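Local coordinates for protein DNA polymerase III subunit beta (Pseudomonas aeruginosa, PDB 4TSZ) that tethers DNA polymerases and other proteins to DNA, giving the replication machinery its processivity, at residues R271-I274 with Y280-I283; K293-N298 with E303-V308; I319-S324 with S347-H352. All coordinates share one frame; numbering follows the deposited sequence.

Contact 1. Residues R271-I274 with Y280-I283; sequences RTAI and YRGI
A273 and T272, in the last part of helix 262-273, meet R281 and I283 where strand 282-288 begins, a helix-on-sheet contact in the C-terminal domain. The fold here is a two-layer alpha/beta arrangement in which the helix lies against a four-stranded antiparallel sheet.

The polar part is mediated by water. A water molecule lies at the edge of the R281 guanidinium, in its plane, where it accepts from NH1 at 2.8 Å, and it donates to A273 O at 3.1 Å. NH1 also approaches A273 O directly, to 3.2 Å, but at an angle too poor for a hydrogen bond, so the water makes the link. The carbonyl has a further partner in the hydroxyl of S276. The guanidinium is anchored on another flank too: NE is hydrogen-bonded to S324 OG, which helps to fix its rotation. R281 reaches this place by folding back, with bends at chi2 (-81°) and chi3 (-68°) instead of an extended chain.

The rest is van der Waals packing. The methyl group of A273 rests on the guanidinium nitrogens, with CB 3.6 Å from R281 NH2. Alanine suits the spot because a small side chain lets the planar cation settle beside the helix, and the same methyl packs on V323.

The CB of I283 is directed toward segment 271-274, and the beta-branched side chain, apt for a buried strand residue, also packs on V323 and L326. Threonine suits the neighbouring place because its hydroxyl is turned back to the helix backbone, hydrogen-bonding chiefly to A268 O, with F269 O at most sharing the proton. Across the contact, T272 OG1 is 4.3 Å from I283 CG2, a loose van der Waals approach.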
ATOM      1  N   ARG E 271       9.681  21.144  -0.858  1.00 39.27           N
ATOM      2  CA  ARG E 271      10.833  21.224  -1.779  1.00 39.25           C
ATOM      3  C   ARG E 271      12.143  21.268  -1.010  1.00 44.76           C
ATOM      4  O   ARG E 271      13.042  20.480  -1.308  1.00 44.91           O
ATOM      5  CB  ARG E 271      10.735  22.431  -2.716  1.00 37.99           C
ATOM      6  CG  ARG E 271       9.713  22.256  -3.829  1.00 45.25           C
ATOM      7  CD  ARG E 271       9.774  23.356  -4.859  1.00 45.04           C
ATOM      8  NE  ARG E 271       9.121  24.584  -4.407  1.00 47.80           N
ATOM      9  CZ  ARG E 271       7.851  24.884  -4.639  1.00 54.85           C
ATOM     10  NH1 ARG E 271       7.072  24.040  -5.303  1.00 38.65           N
ATOM     11  NH2 ARG E 271       7.348  26.032  -4.214  1.00 46.15           N
ATOM     12  N   THR E 272      12.251  22.181  -0.016  1.00 41.83           N
ATOM     13  CA  THR E 272      13.460  22.329   0.800  1.00 41.95           C
ATOM     14  C   THR E 272      13.764  21.086   1.652  1.00 44.16           C
ATOM     15  O   THR E 272      14.932  20.738   1.803  1.00 43.65           O
ATOM     16  CB  THR E 272      13.467  23.646   1.602  1.00 49.37           C
ATOM     17  OG1 THR E 272      12.358  23.667   2.494  1.00 48.60           O
ATOM     18  CG2 THR E 272      13.458  24.884   0.709  1.00 51.51           C
ATOM     19  N   ALA E 273      12.708  20.401   2.164  1.00 40.08           N
ATOM     20  CA  ALA E 273      12.801  19.188   2.987  1.00 39.11           C
ATOM     21  C   ALA E 273      13.624  18.077   2.330  1.00 41.81           C
ATOM     22  O   ALA E 273      14.342  17.364   3.037  1.00 40.37           O
ATOM     23  CB  ALA E 273      11.411  18.670   3.335  1.00 38.93           C
ATOM     24  N   ILE E 274      13.554  17.963   0.978  1.00 37.94           N
ATOM     25  CA  ILE E 274      14.313  16.988   0.165  1.00 37.07           C
ATOM     26  C   ILE E 274      15.818  17.054   0.490  1.00 40.74           C
ATOM     27  O   ILE E 274      16.463  16.013   0.627  1.00 39.81           O
ATOM     28  CB  ILE E 274      14.013  17.155  -1.361  1.00 39.85           C
ATOM     29  CG1 ILE E 274      12.507  16.901  -1.651  1.00 39.14           C
ATOM     30  CG2 ILE E 274      14.901  16.238  -2.239  1.00 38.59           C
ATOM     31  CD1 ILE E 274      11.956  17.555  -2.920  1.00 42.10           C
ATOM     32  N   TYR E 280      17.578  14.649  11.351  1.00 43.09           N
ATOM     33  CA  TYR E 280      17.237  15.870  12.081  1.00 43.34           C
ATOM     34  C   TYR E 280      16.222  16.815  11.443  1.00 43.85           C
ATOM     35  O   TYR E 280      15.558  17.569  12.161  1.00 41.69           O
ATOM     36  CB  TYR E 280      18.488  16.541  12.670  1.00 46.80           C
ATOM     37  CG  TYR E 280      19.298  15.567  13.496  1.00 50.44           C
ATOM     38  CD1 TYR E 280      18.858  15.154  14.751  1.00 52.26           C
ATOM     39  CD2 TYR E 280      20.447  14.975  12.980  1.00 52.42           C
ATOM     40  CE1 TYR E 280      19.562  14.204  15.489  1.00 54.04           C
ATOM     41  CE2 TYR E 280      21.160  14.022  13.709  1.00 54.41           C
ATOM     42  CZ  TYR E 280      20.720  13.651  14.969  1.00 62.57           C
ATOM     43  OH  TYR E 280      21.422  12.723  15.698  1.00 67.03           O
ATOM     44  N   ARG E 281      16.064  16.738  10.097  1.00 40.25           N
ATOM     45  CA  ARG E 281      15.048  17.476   9.316  1.00 38.79           C
ATOM     46  C   ARG E 281      15.016  18.997   9.542  1.00 41.84           C
ATOM     47  O   ARG E 281      13.970  19.631   9.413  1.00 42.09           O
ATOM     48  CB  ARG E 281      13.666  16.818   9.535  1.00 35.14           C
ATOM     49  CG  ARG E 281      13.635  15.332   9.137  1.00 38.66           C
ATOM     50  CD  ARG E 281      13.461  15.152   7.636  1.00 38.31           C
ATOM     51  NE  ARG E 281      12.119  15.590   7.222  1.00 39.73           N
ATOM     52  CZ  ARG E 281      11.694  15.722   5.971  1.00 47.68           C
ATOM     53  NH1 ARG E 281      12.517  15.495   4.953  1.00 42.87           N
ATOM     54  NH2 ARG E 281      10.444  16.090   5.727  1.00 36.66           N
ATOM     55  N   GLY E 282      16.174  19.558   9.870  1.00 38.26           N
ATOM     56  CA  GLY E 282      16.316  20.974  10.166  1.00 38.21           C
ATOM     57  C   GLY E 282      16.327  21.865   8.950  1.00 43.01           C
ATOM     58  O   GLY E 282      16.983  21.571   7.945  1.00 44.13           O
ATOM     59  N   ILE E 283      15.565  22.959   9.043  1.00 40.07           N
ATOM     60  CA  ILE E 283      15.503  24.020   8.041  1.00 40.30           C
ATOM     61  C   ILE E 283      15.739  25.339   8.749  1.00 45.15           C
ATOM     62  O   ILE E 283      15.487  25.453   9.957  1.00 44.89           O
ATOM     63  CB  ILE E 283      14.213  24.024   7.176  1.00 42.52           C
ATOM     64  CG1 ILE E 283      12.934  24.241   8.022  1.00 42.75           C
ATOM     65  CG2 ILE E 283      14.144  22.789   6.263  1.00 42.10           C
ATOM     66  CD1 ILE E 283      11.752  24.746   7.273  1.00 53.66           C
TER
HETATM   67  O   HOH W   1      15.187  14.682   4.445  1.00 39.41           O

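Contact 2. Residues K293-N298 with E303-V308; sequences KIQANN and EAEEEV
I294, E303 and K293 carry most of this contact, an antiparallel beta hairpin of strands 291-297 and 303-309. I294 forms a hydrogen-bonded pair with E306: its N gives a nearly straight bond to E306 O (2.7 Å, 176°), and its O receives E306 N. A296 and A304 repeat the pattern. The I294 side chain lies on the buried face with A296, A304 and E306, where a branched apolar residue suits packing beneath helix 262-273; its CD1 meets V308 CG2 at 3.8 Å. The buried carboxylate of E306 is satisfied by its salt bridge to R271, which would favour the charged form.

E303 belongs to the other face. With CG anti to the backbone N (chi1 -165°), its extended chain leans over the neighbouring strand, where the carboxylate stacks on the Q295 amide, planes 17° apart. Q295 NE2 is 3.4 Å from E303 OE2, at a poor angle for hydrogen bonding.

Strand 303-309 continues the sheet into the second subunit, since E303 to E306 pair antiparallel with a strand there. K293, extended and exposed on the face of E303 and Q295, lies alongside E307, whose OE1 is salt-bridged to R104 of the second subunit. The lysine touches the other oxygen through carbon: CE is 3.3 Å from E307 OE2, while NZ, at 4.2 Å, falls short of a salt bridge.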
ATOM      1  N   LYS E 293      12.533  33.584   3.807  1.00 49.91           N
ATOM      2  CA  LYS E 293      13.589  32.836   3.123  1.00 49.35           C
ATOM      3  C   LYS E 293      13.739  31.498   3.848  1.00 51.15           C
ATOM      4  O   LYS E 293      13.829  31.480   5.079  1.00 50.85           O
ATOM      5  CB  LYS E 293      14.925  33.597   3.136  1.00 53.09           C
ATOM      6  CG  LYS E 293      14.954  34.878   2.307  1.00 70.15           C
ATOM      7  CD  LYS E 293      16.348  35.501   2.360  1.00 82.62           C
ATOM      8  CE  LYS E 293      16.418  36.885   1.764  1.00 94.61           C
ATOM      9  NZ  LYS E 293      17.796  37.438   1.823  1.00102.89           N
ATOM     10  N   ILE E 294      13.715  30.386   3.093  1.00 45.47           N
ATOM     11  CA  ILE E 294      13.850  29.032   3.629  1.00 44.43           C
ATOM     12  C   ILE E 294      15.113  28.383   3.082  1.00 47.70           C
ATOM     13  O   ILE E 294      15.343  28.395   1.873  1.00 47.30           O
ATOM     14  CB  ILE E 294      12.595  28.149   3.371  1.00 46.89           C
ATOM     15  CG1 ILE E 294      11.290  28.894   3.722  1.00 47.05           C
ATOM     16  CG2 ILE E 294      12.697  26.781   4.114  1.00 47.04           C
ATOM     17  CD1 ILE E 294      10.117  28.469   2.912  1.00 51.74           C
ATOM     18  N   GLN E 295      15.923  27.812   3.975  1.00 44.20           N
ATOM     19  CA  GLN E 295      17.147  27.127   3.582  1.00 44.54           C
ATOM     20  C   GLN E 295      17.252  25.774   4.291  1.00 47.46           C
ATOM     21  O   GLN E 295      16.881  25.648   5.458  1.00 45.51           O
ATOM     22  CB  GLN E 295      18.373  28.009   3.865  1.00 47.17           C
ATOM     23  CG  GLN E 295      19.674  27.488   3.277  1.00 70.52           C
ATOM     24  CD  GLN E 295      20.725  27.307   4.341  1.00 98.94           C
ATOM     25  OE1 GLN E 295      20.630  26.428   5.210  1.00 96.15           O
ATOM     26  NE2 GLN E 295      21.764  28.128   4.284  1.00 94.27           N
ATOM     27  N   ALA E 296      17.746  24.767   3.563  1.00 44.63           N
ATOM     28  CA  ALA E 296      17.981  23.425   4.075  1.00 43.81           C
ATOM     29  C   ALA E 296      19.271  22.862   3.505  1.00 49.85           C
ATOM     30  O   ALA E 296      19.569  23.041   2.318  1.00 49.53           O
ATOM     31  CB  ALA E 296      16.822  22.510   3.729  1.00 43.15           C
ATOM     32  N   ASN E 297      20.039  22.178   4.356  1.00 47.89           N
ATOM     33  CA  ASN E 297      21.272  21.501   3.952  1.00 48.75           C
ATOM     34  C   ASN E 297      21.454  20.190   4.686  1.00 51.24           C
ATOM     35  O   ASN E 297      20.836  19.970   5.734  1.00 49.92           O
ATOM     36  CB  ASN E 297      22.517  22.404   3.981  1.00 53.07           C
ATOM     37  CG  ASN E 297      22.767  23.096   5.292  1.00 73.50           C
ATOM     38  OD1 ASN E 297      23.122  22.473   6.294  1.00 72.00           O
ATOM     39  ND2 ASN E 297      22.616  24.408   5.298  1.00 63.12           N
ATOM     40  N   ASN E 298      22.230  19.281   4.087  1.00 47.74           N
ATOM     41  CA  ASN E 298      22.438  17.951   4.628  1.00 46.63           C
ATOM     42  C   ASN E 298      23.947  17.644   4.837  1.00 53.44           C
ATOM     43  O   ASN E 298      24.775  18.482   4.454  1.00 54.30           O
ATOM     44  CB  ASN E 298      21.704  16.913   3.733  1.00 41.43           C
ATOM     45  CG  ASN E 298      22.221  16.780   2.316  1.00 46.02           C
ATOM     46  OD1 ASN E 298      23.364  17.120   1.993  1.00 42.49           O
ATOM     47  ND2 ASN E 298      21.406  16.199   1.450  1.00 36.54           N
ATOM     48  N   GLU E 303      22.262  21.623  -0.877  1.00 52.27           N
ATOM     49  CA  GLU E 303      21.499  22.743  -0.337  1.00 51.84           C
ATOM     50  C   GLU E 303      20.280  23.134  -1.157  1.00 55.10           C
ATOM     51  O   GLU E 303      20.344  23.174  -2.381  1.00 55.35           O
ATOM     52  CB  GLU E 303      22.427  23.954  -0.138  1.00 54.58           C
ATOM     53  CG  GLU E 303      21.855  25.051   0.742  1.00 67.63           C
ATOM     54  CD  GLU E 303      22.859  26.127   1.085  1.00 93.83           C
ATOM     55  OE1 GLU E 303      23.057  27.042   0.254  1.00 96.89           O
ATOM     56  OE2 GLU E 303      23.472  26.040   2.173  1.00 89.39           O
ATOM     57  N   ALA E 304      19.171  23.430  -0.463  1.00 50.70           N
ATOM     58  CA  ALA E 304      17.917  23.895  -1.053  1.00 49.20           C
ATOM     59  C   ALA E 304      17.568  25.263  -0.471  1.00 51.96           C
ATOM     60  O   ALA E 304      17.729  25.492   0.735  1.00 50.85           O
ATOM     61  CB  ALA E 304      16.801  22.908  -0.783  1.00 48.53           C
ATOM     62  N   GLU E 305      17.139  26.184  -1.345  1.00 48.56           N
ATOM     63  CA  GLU E 305      16.773  27.549  -0.969  1.00 48.70           C
ATOM     64  C   GLU E 305      15.502  27.978  -1.662  1.00 53.03           C
ATOM     65  O   GLU E 305      15.295  27.666  -2.838  1.00 53.77           O
ATOM     66  CB  GLU E 305      17.898  28.549  -1.282  1.00 51.32           C
ATOM     67  CG  GLU E 305      19.085  28.465  -0.338  1.00 63.17           C
ATOM     68  CD  GLU E 305      20.153  29.527  -0.515  1.00 86.62           C
ATOM     69  OE1 GLU E 305      20.771  29.916   0.501  1.00 87.94           O
ATOM     70  OE2 GLU E 305      20.386  29.958  -1.667  1.00 82.78           O
ATOM     71  N   GLU E 306      14.652  28.703  -0.934  1.00 49.40           N
ATOM     72  CA  GLU E 306      13.407  29.239  -1.463  1.00 49.39           C
ATOM     73  C   GLU E 306      12.986  30.509  -0.741  1.00 53.78           C
ATOM     74  O   GLU E 306      13.284  30.689   0.438  1.00 52.86           O
ATOM     75  CB  GLU E 306      12.283  28.190  -1.456  1.00 49.82           C
ATOM     76  CG  GLU E 306      11.337  28.415  -2.624  1.00 62.27           C
ATOM     77  CD  GLU E 306      10.293  27.353  -2.889  1.00 75.33           C
ATOM     78  OE1 GLU E 306       9.136  27.733  -3.186  1.00 66.56           O
ATOM     79  OE2 GLU E 306      10.633  26.150  -2.840  1.00 62.45           O
ATOM     80  N   GLU E 307      12.312  31.396  -1.469  1.00 51.38           N
ATOM     81  CA  GLU E 307      11.804  32.655  -0.950  1.00 52.24           C
ATOM     82  C   GLU E 307      10.294  32.649  -1.139  1.00 56.36           C
ATOM     83  O   GLU E 307       9.808  32.366  -2.241  1.00 56.43           O
ATOM     84  CB  GLU E 307      12.439  33.846  -1.681  1.00 55.12           C
ATOM     85  CG  GLU E 307      13.917  34.034  -1.398  1.00 66.84           C
ATOM     86  CD  GLU E 307      14.519  35.312  -1.957  1.00 94.23           C
ATOM     87  OE1 GLU E 307      14.170  35.698  -3.096  1.00105.70           O
ATOM     88  OE2 GLU E 307      15.363  35.917  -1.259  1.00 83.64           O
ATOM     89  N   VAL E 308       9.555  32.897  -0.045  1.00 51.27           N
ATOM     90  CA  VAL E 308       8.093  32.929  -0.043  1.00 50.30           C
ATOM     91  C   VAL E 308       7.613  34.306   0.411  1.00 54.12           C
ATOM     92  O   VAL E 308       8.045  34.796   1.462  1.00 54.75           O
ATOM     93  CB  VAL E 308       7.465  31.792   0.815  1.00 52.19           C
ATOM     94  CG1 VAL E 308       5.940  31.806   0.729  1.00 51.77           C
ATOM     95  CG2 VAL E 308       8.010  30.426   0.412  1.00 50.67           C
TER

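Contact 3. Residues I319-S324 with S347-H352; sequences IGFNVS and SSALVH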
ATOM      1  N   ILE E 319      15.389  31.719  12.488  1.00 48.29           N
ATOM      2  CA  ILE E 319      14.924  30.639  13.361  1.00 45.26           C
ATOM      3  C   ILE E 319      14.995  29.263  12.680  1.00 47.08           C
ATOM      4  O   ILE E 319      14.749  29.153  11.479  1.00 44.80           O
ATOM      5  CB  ILE E 319      13.512  30.993  13.952  1.00 47.24           C
ATOM      6  CG1 ILE E 319      13.075  30.028  15.093  1.00 46.49           C
ATOM      7  CG2 ILE E 319      12.431  31.191  12.864  1.00 44.81           C
ATOM      8  CD1 ILE E 319      11.952  30.555  16.003  1.00 49.20           C
ATOM      9  N   GLY E 320      15.380  28.246  13.455  1.00 43.06           N
ATOM     10  CA  GLY E 320      15.485  26.872  12.981  1.00 41.68           C
ATOM     11  C   GLY E 320      14.297  26.033  13.393  1.00 43.27           C
ATOM     12  O   GLY E 320      13.783  26.189  14.498  1.00 42.69           O
ATOM     13  N   PHE E 321      13.842  25.154  12.500  1.00 38.93           N
ATOM     14  CA  PHE E 321      12.704  24.268  12.768  1.00 37.32           C
ATOM     15  C   PHE E 321      12.851  22.931  12.101  1.00 39.41           C
ATOM     16  O   PHE E 321      13.486  22.817  11.043  1.00 39.14           O
ATOM     17  CB  PHE E 321      11.381  24.891  12.267  1.00 38.69           C
ATOM     18  CG  PHE E 321      10.776  25.931  13.163  1.00 40.62           C
ATOM     19  CD1 PHE E 321      10.142  25.568  14.349  1.00 42.75           C
ATOM     20  CD2 PHE E 321      10.809  27.276  12.815  1.00 42.55           C
ATOM     21  CE1 PHE E 321       9.582  26.542  15.186  1.00 43.21           C
ATOM     22  CE2 PHE E 321      10.244  28.240  13.649  1.00 46.02           C
ATOM     23  CZ  PHE E 321       9.650  27.868  14.837  1.00 43.55           C
ATOM     24  N   ASN E 322      12.206  21.916  12.694  1.00 35.09           N
ATOM     25  CA  ASN E 322      12.114  20.599  12.089  1.00 33.88           C
ATOM     26  C   ASN E 322      10.991  20.781  11.040  1.00 36.35           C
ATOM     27  O   ASN E 322       9.863  21.153  11.405  1.00 35.76           O
ATOM     28  CB  ASN E 322      11.772  19.527  13.147  1.00 34.17           C
ATOM     29  CG  ASN E 322      11.470  18.142  12.591  1.00 45.68           C
ATOM     30  OD1 ASN E 322      10.756  17.972  11.606  1.00 43.72           O
ATOM     31  ND2 ASN E 322      11.932  17.107  13.250  1.00 37.34           N
ATOM     32  N   VAL E 323      11.340  20.613   9.742  1.00 32.09           N
ATOM     33  CA  VAL E 323      10.432  20.803   8.604  1.00 32.24           C
ATOM     34  C   VAL E 323       9.221  19.864   8.619  1.00 36.57           C
ATOM     35  O   VAL E 323       8.129  20.282   8.236  1.00 35.01           O
ATOM     36  CB  VAL E 323      11.174  20.871   7.230  1.00 34.93           C
ATOM     37  CG1 VAL E 323      11.806  19.540   6.851  1.00 33.83           C
ATOM     38  CG2 VAL E 323      10.266  21.398   6.117  1.00 34.38           C
ATOM     39  N   SER E 324       9.416  18.609   9.091  1.00 34.45           N
ATOM     40  CA  SER E 324       8.340  17.627   9.217  1.00 32.96           C
ATOM     41  C   SER E 324       7.292  18.130  10.210  1.00 35.33           C
ATOM     42  O   SER E 324       6.107  17.984   9.933  1.00 33.81           O
ATOM     43  CB  SER E 324       8.890  16.260   9.631  1.00 35.09           C
ATOM     44  OG  SER E 324       9.770  15.757   8.641  1.00 40.52           O
ATOM     45  N   SER E 347      12.330  30.618  21.040  1.00 57.41           N
ATOM     46  CA  SER E 347      10.934  30.426  21.425  1.00 56.83           C
ATOM     47  C   SER E 347      10.075  29.782  20.357  1.00 59.34           C
ATOM     48  O   SER E 347      10.372  29.876  19.160  1.00 59.44           O
ATOM     49  CB  SER E 347      10.318  31.741  21.891  1.00 61.48           C
ATOM     50  OG  SER E 347      11.107  32.330  22.911  1.00 70.74           O
ATOM     51  N   SER E 348       8.997  29.128  20.826  1.00 54.20           N
ATOM     52  CA  SER E 348       7.998  28.412  20.029  0.50 52.17           C
ATOM     53  C   SER E 348       7.275  29.263  18.989  1.00 55.22           C
ATOM     54  O   SER E 348       7.112  30.472  19.184  1.00 56.80           O
ATOM     55  CB  SER E 348       6.947  27.808  20.954  0.50 54.58           C
ATOM     56  OG  SER E 348       7.221  26.448  21.228  0.50 59.83           O
ATOM     57  N   ALA E 349       6.790  28.614  17.922  1.00 48.22           N
ATOM     58  CA  ALA E 349       5.964  29.221  16.893  1.00 47.03           C
ATOM     59  C   ALA E 349       4.542  28.829  17.308  1.00 48.57           C
ATOM     60  O   ALA E 349       4.329  27.706  17.769  1.00 46.13           O
ATOM     61  CB  ALA E 349       6.271  28.619  15.535  1.00 46.60           C
ATOM     62  N   LEU E 350       3.597  29.757  17.205  1.00 45.75           N
ATOM     63  CA  LEU E 350       2.185  29.506  17.457  1.00 45.26           C
ATOM     64  C   LEU E 350       1.508  29.586  16.099  1.00 49.24           C
ATOM     65  O   LEU E 350       1.753  30.529  15.339  1.00 48.68           O
ATOM     66  CB  LEU E 350       1.582  30.516  18.444  1.00 46.53           C
ATOM     67  CG  LEU E 350       0.058  30.428  18.741  1.00 51.61           C
ATOM     68  CD1 LEU E 350      -0.351  29.072  19.364  1.00 50.24           C
ATOM     69  CD2 LEU E 350      -0.385  31.579  19.646  1.00 54.46           C
ATOM     70  N   VAL E 351       0.724  28.557  15.760  1.00 44.72           N
ATOM     71  CA  VAL E 351       0.071  28.482  14.457  1.00 43.37           C
ATOM     72  C   VAL E 351      -1.446  28.339  14.610  1.00 46.55           C
ATOM     73  O   VAL E 351      -1.920  27.571  15.448  1.00 44.77           O
ATOM     74  CB  VAL E 351       0.693  27.383  13.541  1.00 45.34           C
ATOM     75  CG1 VAL E 351       0.219  27.533  12.096  1.00 44.54           C
ATOM     76  CG2 VAL E 351       2.222  27.414  13.587  1.00 45.10           C
ATOM     77  N   HIS E 352      -2.193  29.094  13.794  1.00 44.09           N
ATOM     78  CA  HIS E 352      -3.649  29.079  13.767  1.00 44.22           C
ATOM     79  C   HIS E 352      -4.147  29.117  12.338  1.00 47.23           C
ATOM     80  O   HIS E 352      -3.418  29.528  11.433  1.00 46.26           O
ATOM     81  CB  HIS E 352      -4.215  30.347  14.446  1.00 46.63           C
ATOM     82  CG  HIS E 352      -3.966  30.488  15.910  1.00 50.46           C
ATOM     83  ND1 HIS E 352      -4.437  29.559  16.820  1.00 51.64           N
ATOM     84  CD2 HIS E 352      -3.391  31.509  16.583  1.00 53.44           C
ATOM     85  CE1 HIS E 352      -4.085  30.015  18.010  1.00 52.07           C
ATOM     86  NE2 HIS E 352      -3.459  31.190  17.918  1.00 53.57           N
TER
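F321 and A349 form the apolar half of a small buried contact between strand 317-322 and the beginning of strand 349-353. The backbones stay well apart, and the side chains of the first strand span the gap. F321 sends its ring across with CG anti to the carbonyl carbon (chi1 -80°), and the far end of the ring meets the alanine: CZ is 3.5 Å from A349 CB and CE1 is 3.9 Å away. The long reach of phenylalanine suits the 9.3 Å between F321 CA and A349 CA, and a small methyl meets its end.

I319, two residues earlier, is stretched out instead. CG1 lies anti to the backbone N (chi1 -169°) and chi2 is also extended, which carries CD1 to 3.6 Å from S347 O, a methyl resting against a carbonyl. The S347 side chain turns away and bonds to D344.

Both segments border the bound peptide, which packs on N322 and S348, consistent with the peptide-binding site of bacterial sliding-ring proteins. N322 ends the strand and N-caps helix 323-330 through OD1 to Y325 N. Around the core, F321 also packs on L285 of strand 282-288 and V363 of strand 359-363, while A349 rests on L342 of strand 337-342.

Overall arrangement
Contacts 1 and 2 stand side by side, their centres 8 Å apart, and both involve the four-stranded sheet: contact 1 lays the last part of helix 262-273 against it, and contact 2 builds its hairpin edge. T272 packing on A296 joins them. Contact 3 starts from the opposite outer strand of that sheet and reaches into the eight-stranded one; it meets contact 1 through R281 and V323 but does not touch contact 2. Chemistry follows position: contact 3 is buried, without a hydrogen bond across it; contact 1 is buried but holds a water-bridged arginine; contact 2 is partly exposed and rich in carboxylates. Contacts 1 and 2 both touch the second subunit, and at contact 2 the sheet itself crosses the interface.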